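Protein CLPV1 (Pseudomonas aeruginosa, PDB 4UQW) is the ClpV ATPase of type VI secretion, a Clp-family chaperone that probably disassembles the TssB-TssC sheath, here represented by its N domain. Local coordinates at residues S62-A76 with T134-E146. Residues are numbered along the deposited sequence; the frame is centred on the assembly and turned at random.
Sequences SGIDPARLAKDLTEA and TGLSAEFAKLKVE
Glu139 meets Asp65 at the N-terminal end of helix 66-79, and two turns on Asp72 meets Ser137, packing this helix of the Clp N-terminal domain against the link between helices 127-136 and 145-150. Glu139 OE1 accepts from Asp65 N at 3.0 Å, a nearly straight bond (167°) from above the carboxylate plane; Lys142 NZ, on an extended chain, salt-bridges the same oxygen from the opposite face. The bend in Glu139 (chi2 -61°) carries its carboxylate back over the helix start, which Asp65 OD1 N-caps by accepting from Ala67 N. Ser137 OG donates to the anti lone pair of Asp72 OD2 (2.7 Å) and accepts from Glu139 N, an ST turn.

Beneath lies an apolar layer. Leu69 CD1 approaches Phe140 CZ obliquely at 3.6 Å, while Ile64 CD1 reaches Leu143 CD2 at 3.8 Å; small Ala76 lets Leu136 CD2 come close. Phe44 and Val59 continue this layer into the core.

Ser62 OG bonds to Ile58 O and takes a water that accepts from Lys144 N; another water bridges Ser62 O and Lys142 O.

Two direct hydrogen bonds thus tie turn to helix, while Lys142, within the turn's own segment, steadies Glu139 and, with the helix end, probably favours its ionised form despite nearby Asp65 and Asp72.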
# COMPACT_ATOMS: atom_id res chain seq x y z
N SER A 62 -11.74 11.10 -1.88
CA SER A 62 -11.90 10.67 -3.27
C SER A 62 -13.32 10.22 -3.57
O SER A 62 -13.62 9.87 -4.71
CB SER A 62 -10.96 9.52 -3.59
OG SER A 62 -9.59 9.95 -3.51
N GLY A 63 -14.18 10.16 -2.56
CA GLY A 63 -15.54 9.70 -2.80
C GLY A 63 -15.70 8.20 -2.96
O GLY A 63 -16.66 7.72 -3.57
N ILE A 64 -14.73 7.44 -2.45
CA ILE A 64 -14.84 5.98 -2.37
C ILE A 64 -15.76 5.61 -1.23
O ILE A 64 -15.82 6.28 -0.20
CB ILE A 64 -13.43 5.33 -2.18
CG1 ILE A 64 -12.69 5.35 -3.51
CG2 ILE A 64 -13.51 3.90 -1.61
CD1 ILE A 64 -11.16 4.95 -3.41
N ASP A 65 -16.55 4.53 -1.44
CA ASP A 65 -17.41 4.00 -0.38
C ASP A 65 -16.52 3.11 0.50
O ASP A 65 -16.10 2.02 0.10
CB ASP A 65 -18.59 3.19 -1.00
CG ASP A 65 -19.42 2.46 0.03
OD1 ASP A 65 -19.11 2.53 1.24
OD2 ASP A 65 -20.42 1.82 -0.36
N PRO A 66 -16.19 3.58 1.72
CA PRO A 66 -15.24 2.78 2.50
C PRO A 66 -15.79 1.42 2.90
O PRO A 66 -15.00 0.49 3.08
CB PRO A 66 -14.99 3.63 3.76
CG PRO A 66 -16.15 4.59 3.82
CD PRO A 66 -16.67 4.80 2.42
N ALA A 67 -17.12 1.31 2.99
CA ALA A 67 -17.69 0.02 3.34
C ALA A 67 -17.56 -0.93 2.14
O ALA A 67 -17.32 -2.14 2.30
CB ALA A 67 -19.15 0.18 3.76
N ARG A 68 -17.73 -0.41 0.94
CA ARG A 68 -17.55 -1.27 -0.22
C ARG A 68 -16.10 -1.74 -0.35
O ARG A 68 -15.81 -2.89 -0.66
CB ARG A 68 -18.00 -0.55 -1.49
CG ARG A 68 -17.68 -1.32 -2.78
CD ARG A 68 -18.67 -2.40 -2.99
NE ARG A 68 -20.05 -1.95 -2.94
CZ ARG A 68 -21.09 -2.76 -2.92
NH1 ARG A 68 -20.88 -4.09 -2.99
NH2 ARG A 68 -22.28 -2.24 -2.83
N LEU A 69 -15.17 -0.81 -0.12
CA LEU A 69 -13.75 -1.11 -0.19
C LEU A 69 -13.45 -2.20 0.83
O LEU A 69 -12.74 -3.15 0.49
CB LEU A 69 -12.89 0.18 0.06
CG LEU A 69 -11.39 -0.11 0.15
CD1 LEU A 69 -10.93 -0.79 -1.14
CD2 LEU A 69 -10.70 1.26 0.40
N ALA A 70 -13.99 -2.06 2.05
CA ALA A 70 -13.71 -3.07 3.08
C ALA A 70 -14.21 -4.46 2.65
O ALA A 70 -13.52 -5.47 2.81
CB ALA A 70 -14.35 -2.67 4.38
N LYS A 71 -15.40 -4.48 2.06
CA LYS A 71 -16.02 -5.71 1.57
C LYS A 71 -15.12 -6.34 0.48
O LYS A 71 -14.85 -7.57 0.43
CB LYS A 71 -17.42 -5.45 1.02
CG LYS A 71 -18.15 -6.65 0.46
CD LYS A 71 -19.54 -6.21 0.05
CE LYS A 71 -20.42 -7.36 -0.36
NZ LYS A 71 -19.84 -8.02 -1.56
N ASP A 72 -14.69 -5.49 -0.46
CA ASP A 72 -13.88 -5.99 -1.54
C ASP A 72 -12.53 -6.53 -1.05
O ASP A 72 -12.06 -7.57 -1.59
CB ASP A 72 -13.63 -4.87 -2.57
CG ASP A 72 -14.90 -4.53 -3.39
OD1 ASP A 72 -15.88 -5.33 -3.42
OD2 ASP A 72 -14.96 -3.43 -4.00
N LEU A 73 -11.88 -5.85 -0.11
CA LEU A 73 -10.58 -6.31 0.35
C LEU A 73 -10.73 -7.61 1.11
O LEU A 73 -9.87 -8.52 0.95
CB LEU A 73 -9.89 -5.26 1.24
CG LEU A 73 -9.55 -3.96 0.50
CD1 LEU A 73 -8.89 -3.03 1.53
CD2 LEU A 73 -8.60 -4.21 -0.68
N THR A 74 -11.77 -7.73 1.92
CA THR A 74 -12.04 -8.97 2.67
C THR A 74 -12.25 -10.13 1.72
O THR A 74 -11.70 -11.24 1.87
CB THR A 74 -13.27 -8.83 3.56
OG1 THR A 74 -13.00 -7.89 4.60
CG2 THR A 74 -13.65 -10.18 4.13
N GLU A 75 -13.06 -9.89 0.68
CA GLU A 75 -13.29 -10.94 -0.30
C GLU A 75 -12.01 -11.34 -1.07
O GLU A 75 -11.74 -12.55 -1.26
CB GLU A 75 -14.44 -10.54 -1.25
CG GLU A 75 -15.74 -10.46 -0.43
CD GLU A 75 -16.97 -10.12 -1.26
OE1 GLU A 75 -16.79 -9.99 -2.49
OE2 GLU A 75 -18.09 -10.00 -0.68
N ALA A 76 -11.17 -10.36 -1.47
CA ALA A 76 -9.90 -10.67 -2.11
C ALA A 76 -9.00 -11.48 -1.18
O ALA A 76 -8.33 -12.43 -1.62
CB ALA A 76 -9.19 -9.36 -2.54
N THR A 134 -6.76 -1.95 -8.84
CA THR A 134 -8.18 -1.93 -9.19
C THR A 134 -8.76 -3.34 -9.24
O THR A 134 -9.93 -3.52 -9.05
CB THR A 134 -8.44 -1.16 -10.52
OG1 THR A 134 -7.80 -1.84 -11.62
CG2 THR A 134 -7.87 0.25 -10.42
N GLY A 135 -7.90 -4.34 -9.46
CA GLY A 135 -8.32 -5.72 -9.37
C GLY A 135 -8.81 -6.08 -7.97
O GLY A 135 -9.74 -6.88 -7.84
N LEU A 136 -8.24 -5.49 -6.94
CA LEU A 136 -8.69 -5.68 -5.57
C LEU A 136 -10.05 -5.04 -5.32
O LEU A 136 -10.92 -5.63 -4.65
CB LEU A 136 -7.66 -5.11 -4.59
CG LEU A 136 -6.28 -5.77 -4.66
CD1 LEU A 136 -5.36 -5.15 -3.63
CD2 LEU A 136 -6.42 -7.27 -4.41
N SER A 137 -10.24 -3.83 -5.83
CA SER A 137 -11.55 -3.16 -5.69
C SER A 137 -11.73 -2.18 -6.81
O SER A 137 -10.87 -1.30 -7.01
CB SER A 137 -11.66 -2.40 -4.35
OG SER A 137 -12.91 -1.73 -4.28
N ALA A 138 -12.88 -2.28 -7.49
CA ALA A 138 -13.23 -1.28 -8.46
C ALA A 138 -13.37 0.10 -7.84
O ALA A 138 -13.25 1.10 -8.57
CB ALA A 138 -14.52 -1.66 -9.18
N GLU A 139 -13.51 0.20 -6.51
CA GLU A 139 -13.54 1.53 -5.86
C GLU A 139 -12.27 2.30 -6.18
O GLU A 139 -12.27 3.53 -6.28
CB GLU A 139 -13.66 1.43 -4.31
CG GLU A 139 -15.07 0.93 -3.87
CD GLU A 139 -16.15 1.86 -4.33
OE1 GLU A 139 -16.18 3.04 -3.96
OE2 GLU A 139 -17.09 1.42 -5.06
N PHE A 140 -11.14 1.60 -6.31
CA PHE A 140 -9.90 2.35 -6.56
C PHE A 140 -9.82 2.99 -7.94
O PHE A 140 -8.97 3.87 -8.16
CB PHE A 140 -8.68 1.45 -6.36
CG PHE A 140 -8.40 1.06 -4.93
CD1 PHE A 140 -8.16 2.02 -3.97
CD2 PHE A 140 -8.31 -0.29 -4.58
CE1 PHE A 140 -7.84 1.65 -2.65
CE2 PHE A 140 -7.94 -0.65 -3.27
CZ PHE A 140 -7.71 0.32 -2.33
N ALA A 141 -10.69 2.61 -8.89
CA ALA A 141 -10.77 3.33 -10.14
C ALA A 141 -11.29 4.74 -9.96
O ALA A 141 -11.15 5.59 -10.86
CB ALA A 141 -11.63 2.55 -11.13
N LYS A 142 -11.85 5.04 -8.80
CA LYS A 142 -12.31 6.41 -8.51
C LYS A 142 -11.15 7.36 -8.12
O LYS A 142 -11.31 8.59 -8.12
CB LYS A 142 -13.34 6.38 -7.38
CG LYS A 142 -14.63 5.61 -7.76
CD LYS A 142 -15.59 5.46 -6.61
CE LYS A 142 -16.76 4.60 -7.11
NZ LYS A 142 -17.79 4.41 -6.09
N LEU A 143 -9.98 6.80 -7.81
CA LEU A 143 -8.84 7.66 -7.49
C LEU A 143 -8.36 8.41 -8.70
O LEU A 143 -8.29 7.87 -9.80
CB LEU A 143 -7.67 6.86 -6.94
CG LEU A 143 -7.95 6.11 -5.65
CD1 LEU A 143 -6.75 5.27 -5.35
CD2 LEU A 143 -8.24 7.10 -4.54
N LYS A 144 -7.99 9.66 -8.49
CA LYS A 144 -7.54 10.48 -9.61
C LYS A 144 -6.17 10.99 -9.27
O LYS A 144 -6.05 11.88 -8.43
CB LYS A 144 -8.50 11.68 -9.86
CG LYS A 144 -9.95 11.30 -10.28
CD LYS A 144 -9.94 10.32 -11.44
CE LYS A 144 -11.29 9.62 -11.62
NZ LYS A 144 -11.14 8.25 -12.22
N VAL A 145 -5.13 10.42 -9.88
CA VAL A 145 -3.78 10.76 -9.42
C VAL A 145 -3.45 12.25 -9.63
O VAL A 145 -2.63 12.80 -8.89
CB VAL A 145 -2.73 9.82 -10.08
CG1 VAL A 145 -2.54 10.11 -11.57
CG2 VAL A 145 -1.35 9.92 -9.35
N GLU A 146 -4.03 12.91 -10.63
CA GLU A 146 -3.76 14.31 -10.84
C GLU A 146 -4.24 15.15 -9.66
O GLU A 146 -3.58 16.13 -9.25
CB GLU A 146 -4.44 14.81 -12.14
CG GLU A 146 -4.07 14.07 -13.42
CD GLU A 146 -2.56 13.98 -13.65
OE1 GLU A 146 -1.84 14.94 -13.30
OE2 GLU A 146 -2.11 12.94 -14.19
O HOH W 1 -8.53 10.82 -6.04
O HOH W 2 -12.16 10.92 -6.82
O HOH W 3 -12.66 -8.39 -4.15